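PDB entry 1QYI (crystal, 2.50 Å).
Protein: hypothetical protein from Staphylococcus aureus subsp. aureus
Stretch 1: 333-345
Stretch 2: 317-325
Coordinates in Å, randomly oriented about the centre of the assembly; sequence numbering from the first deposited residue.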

# COMPACT_ATOMS: atom_id res chain seq x y z
N LYS A 333 12.60 -11.30 18.39
CA LYS A 333 11.61 -12.21 18.97
C LYS A 333 11.95 -13.68 18.79
O LYS A 333 11.99 -14.44 19.76
CB LYS A 333 10.23 -11.95 18.36
CG LYS A 333 9.22 -13.09 18.55
CD LYS A 333 8.94 -13.39 20.01
CE LYS A 333 7.80 -12.53 20.55
NZ LYS A 333 6.52 -12.78 19.83
N ILE A 334 12.16 -14.09 17.54
CA ILE A 334 12.48 -15.48 17.20
C ILE A 334 13.95 -15.81 17.40
O ILE A 334 14.35 -16.97 17.25
CB ILE A 334 12.14 -15.80 15.73
CG1 ILE A 334 13.14 -15.08 14.80
CG2 ILE A 334 10.72 -15.39 15.42
CD1 ILE A 334 12.96 -15.41 13.32
N GLY A 335 14.76 -14.81 17.70
CA GLY A 335 16.17 -15.04 17.92
C GLY A 335 17.04 -14.99 16.67
O GLY A 335 18.13 -15.56 16.66
N ALA A 336 16.58 -14.31 15.62
CA ALA A 336 17.37 -14.23 14.40
C ALA A 336 18.18 -12.94 14.32
O ALA A 336 17.86 -11.94 14.97
CB ALA A 336 16.45 -14.33 13.19
N THR A 337 19.25 -12.97 13.52
CA THR A 337 20.08 -11.79 13.36
C THR A 337 19.33 -10.81 12.47
O THR A 337 18.78 -11.19 11.43
CB THR A 337 21.44 -12.13 12.71
OG1 THR A 337 22.27 -12.80 13.68
CG2 THR A 337 22.14 -10.87 12.24
N PHE A 338 19.31 -9.54 12.87
CA PHE A 338 18.62 -8.52 12.10
C PHE A 338 19.57 -7.54 11.41
O PHE A 338 20.51 -7.05 12.02
CB PHE A 338 17.64 -7.74 12.98
CG PHE A 338 16.91 -6.64 12.24
CD1 PHE A 338 15.89 -6.96 11.33
CD2 PHE A 338 17.28 -5.31 12.40
CE1 PHE A 338 15.26 -5.96 10.58
CE2 PHE A 338 16.67 -4.30 11.67
CZ PHE A 338 15.65 -4.62 10.75
N ILE A 339 19.31 -7.28 10.14
CA ILE A 339 20.11 -6.34 9.39
C ILE A 339 19.17 -5.37 8.68
O ILE A 339 18.43 -5.75 7.78
CB ILE A 339 21.06 -7.06 8.39
CG1 ILE A 339 21.45 -6.06 7.27
CG2 ILE A 339 20.44 -8.33 7.87
CD1 ILE A 339 22.53 -6.56 6.34
N GLY A 340 19.19 -4.12 9.15
CA GLY A 340 18.31 -3.09 8.60
C GLY A 340 18.84 -2.35 7.39
O GLY A 340 20.04 -2.06 7.28
N THR A 341 17.93 -2.02 6.47
CA THR A 341 18.29 -1.29 5.26
C THR A 341 17.80 0.14 5.34
O THR A 341 16.80 0.40 5.99
CB THR A 341 17.69 -1.92 4.01
OG1 THR A 341 17.72 -3.35 4.13
CG2 THR A 341 18.49 -1.52 2.79
N LEU A 342 18.50 1.06 4.70
CA LEU A 342 18.08 2.46 4.75
C LEU A 342 17.33 2.88 3.49
O LEU A 342 17.36 4.04 3.09
CB LEU A 342 19.29 3.36 4.98
CG LEU A 342 19.95 3.17 6.35
CD1 LEU A 342 21.09 4.15 6.51
CD2 LEU A 342 18.91 3.36 7.45
N THR A 343 16.64 1.92 2.89
CA THR A 343 15.88 2.17 1.68
C THR A 343 14.35 2.26 1.90
O THR A 343 13.57 2.01 0.98
CB THR A 343 16.22 1.11 0.61
OG1 THR A 343 16.42 -0.17 1.23
CG2 THR A 343 17.49 1.50 -0.12
N GLY A 344 13.95 2.63 3.11
CA GLY A 344 12.54 2.77 3.43
C GLY A 344 12.03 4.15 3.03
O GLY A 344 12.81 5.01 2.62
N LEU A 345 10.72 4.38 3.15
CA LEU A 345 10.15 5.67 2.78
C LEU A 345 10.79 6.85 3.53
O LEU A 345 10.79 7.98 3.03
CB LEU A 345 8.63 5.67 3.02
CG LEU A 345 7.76 4.95 1.98
CD1 LEU A 345 8.06 5.53 0.60
CD2 LEU A 345 8.03 3.45 2.00
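Stretch 2 (317-325) DVFIVGDSL

Stretch 2 lies beside stretch 1 as a parallel β-strand: 318-322 pairs with 337-341, the strand axes approaching to 4.7 Å and crossing at -22°. D317 precedes the strand in a non-extended conformation (phi/psi -104/-16) and makes no contact with stretch 1. V318 opens the ladder: its O accepts a hydrogen bond from T337 N (2.8 Å), and its CB packs 3.7 Å from A336 CB. F319 sits opposite T337, CA to CA 4.7 Å, with its ring on the same sheet face as the threonine side chain; T337 CG2 meets the ring edge, 3.3 Å from F319 CD1. I320 N donates to T337 O (2.8 Å) and I320 O accepts from I339 N (3.0 Å), so the residue is held at both ends. Its side chain (m, t) turns to the F338 face, where CG2 lies 3.9 Å from F338 CD1 and CD1 reaches I334 CD1 at 4.1 Å. V321 returns to the T337 face, its CG2 3.7 Å from I339 CG2. G322 pairs with G340; its N bonds weakly to I339 O (3.4 Å), whereas its O takes T341 N at 2.7 Å. Beyond the strand, D323 and T341 share a water through their carbonyl oxygens, and D323 OD2 approaches G344 CA to 3.3 Å. The CA-to-CB bond of S324 points away from stretch 1, and its side chain caps a backbone N at the start of the helix that follows.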

# COMPACT_ATOMS: atom_id res chain seq x y z
N ASP A 317 21.83 -18.67 12.22
CA ASP A 317 21.14 -19.49 11.22
C ASP A 317 20.07 -18.75 10.41
O ASP A 317 19.64 -19.22 9.35
CB ASP A 317 20.56 -20.71 11.93
CG ASP A 317 21.59 -21.40 12.81
OD1 ASP A 317 22.77 -21.45 12.41
OD2 ASP A 317 21.23 -21.88 13.91
N VAL A 318 19.65 -17.59 10.91
CA VAL A 318 18.65 -16.80 10.22
C VAL A 318 18.99 -15.32 10.28
O VAL A 318 19.28 -14.77 11.35
CB VAL A 318 17.25 -17.03 10.82
CG1 VAL A 318 16.19 -16.32 9.97
CG2 VAL A 318 16.95 -18.53 10.90
N PHE A 319 18.96 -14.68 9.11
CA PHE A 319 19.25 -13.26 8.94
C PHE A 319 18.04 -12.59 8.27
O PHE A 319 17.72 -12.85 7.10
CB PHE A 319 20.45 -13.05 8.02
CG PHE A 319 21.74 -13.57 8.57
CD1 PHE A 319 22.39 -12.90 9.60
CD2 PHE A 319 22.29 -14.75 8.08
CE1 PHE A 319 23.57 -13.38 10.12
CE2 PHE A 319 23.47 -15.24 8.60
CZ PHE A 319 24.11 -14.55 9.63
N ILE A 320 17.38 -11.72 9.01
CA ILE A 320 16.22 -11.01 8.49
C ILE A 320 16.70 -9.68 7.93
O ILE A 320 17.35 -8.90 8.63
CB ILE A 320 15.17 -10.82 9.58
CG1 ILE A 320 14.49 -12.16 9.85
CG2 ILE A 320 14.17 -9.76 9.17
CD1 ILE A 320 13.46 -12.12 10.96
N VAL A 321 16.36 -9.44 6.66
CA VAL A 321 16.74 -8.23 5.93
C VAL A 321 15.52 -7.37 5.64
O VAL A 321 14.69 -7.68 4.77
CB VAL A 321 17.42 -8.60 4.58
CG1 VAL A 321 17.73 -7.34 3.77
CG2 VAL A 321 18.69 -9.40 4.83
N GLY A 322 15.41 -6.27 6.37
CA GLY A 322 14.28 -5.39 6.18
C GLY A 322 14.62 -3.97 6.52
O GLY A 322 15.76 -3.64 6.84
N ASP A 323 13.61 -3.12 6.48
CA ASP A 323 13.82 -1.71 6.77
C ASP A 323 12.92 -1.23 7.89
O ASP A 323 13.23 -0.25 8.56
CB ASP A 323 13.55 -0.91 5.50
CG ASP A 323 12.14 -1.11 4.98
OD1 ASP A 323 11.69 -2.28 4.87
OD2 ASP A 323 11.48 -0.10 4.68
N SER A 324 11.80 -1.91 8.10
CA SER A 324 10.87 -1.50 9.14
C SER A 324 11.29 -2.01 10.49
O SER A 324 11.98 -3.03 10.62
CB SER A 324 9.46 -2.02 8.84
OG SER A 324 9.38 -3.40 9.12
N LEU A 325 10.87 -1.28 11.50
CA LEU A 325 11.15 -1.62 12.87
C LEU A 325 10.34 -2.86 13.25
O LEU A 325 10.79 -3.68 14.04
CB LEU A 325 10.77 -0.44 13.75
CG LEU A 325 10.84 -0.74 15.25
CD1 LEU A 325 12.27 -1.13 15.61
CD2 LEU A 325 10.39 0.48 16.04
O HOH W 1 15.22 1.44 7.64
O HOH W 2 8.93 2.14 4.99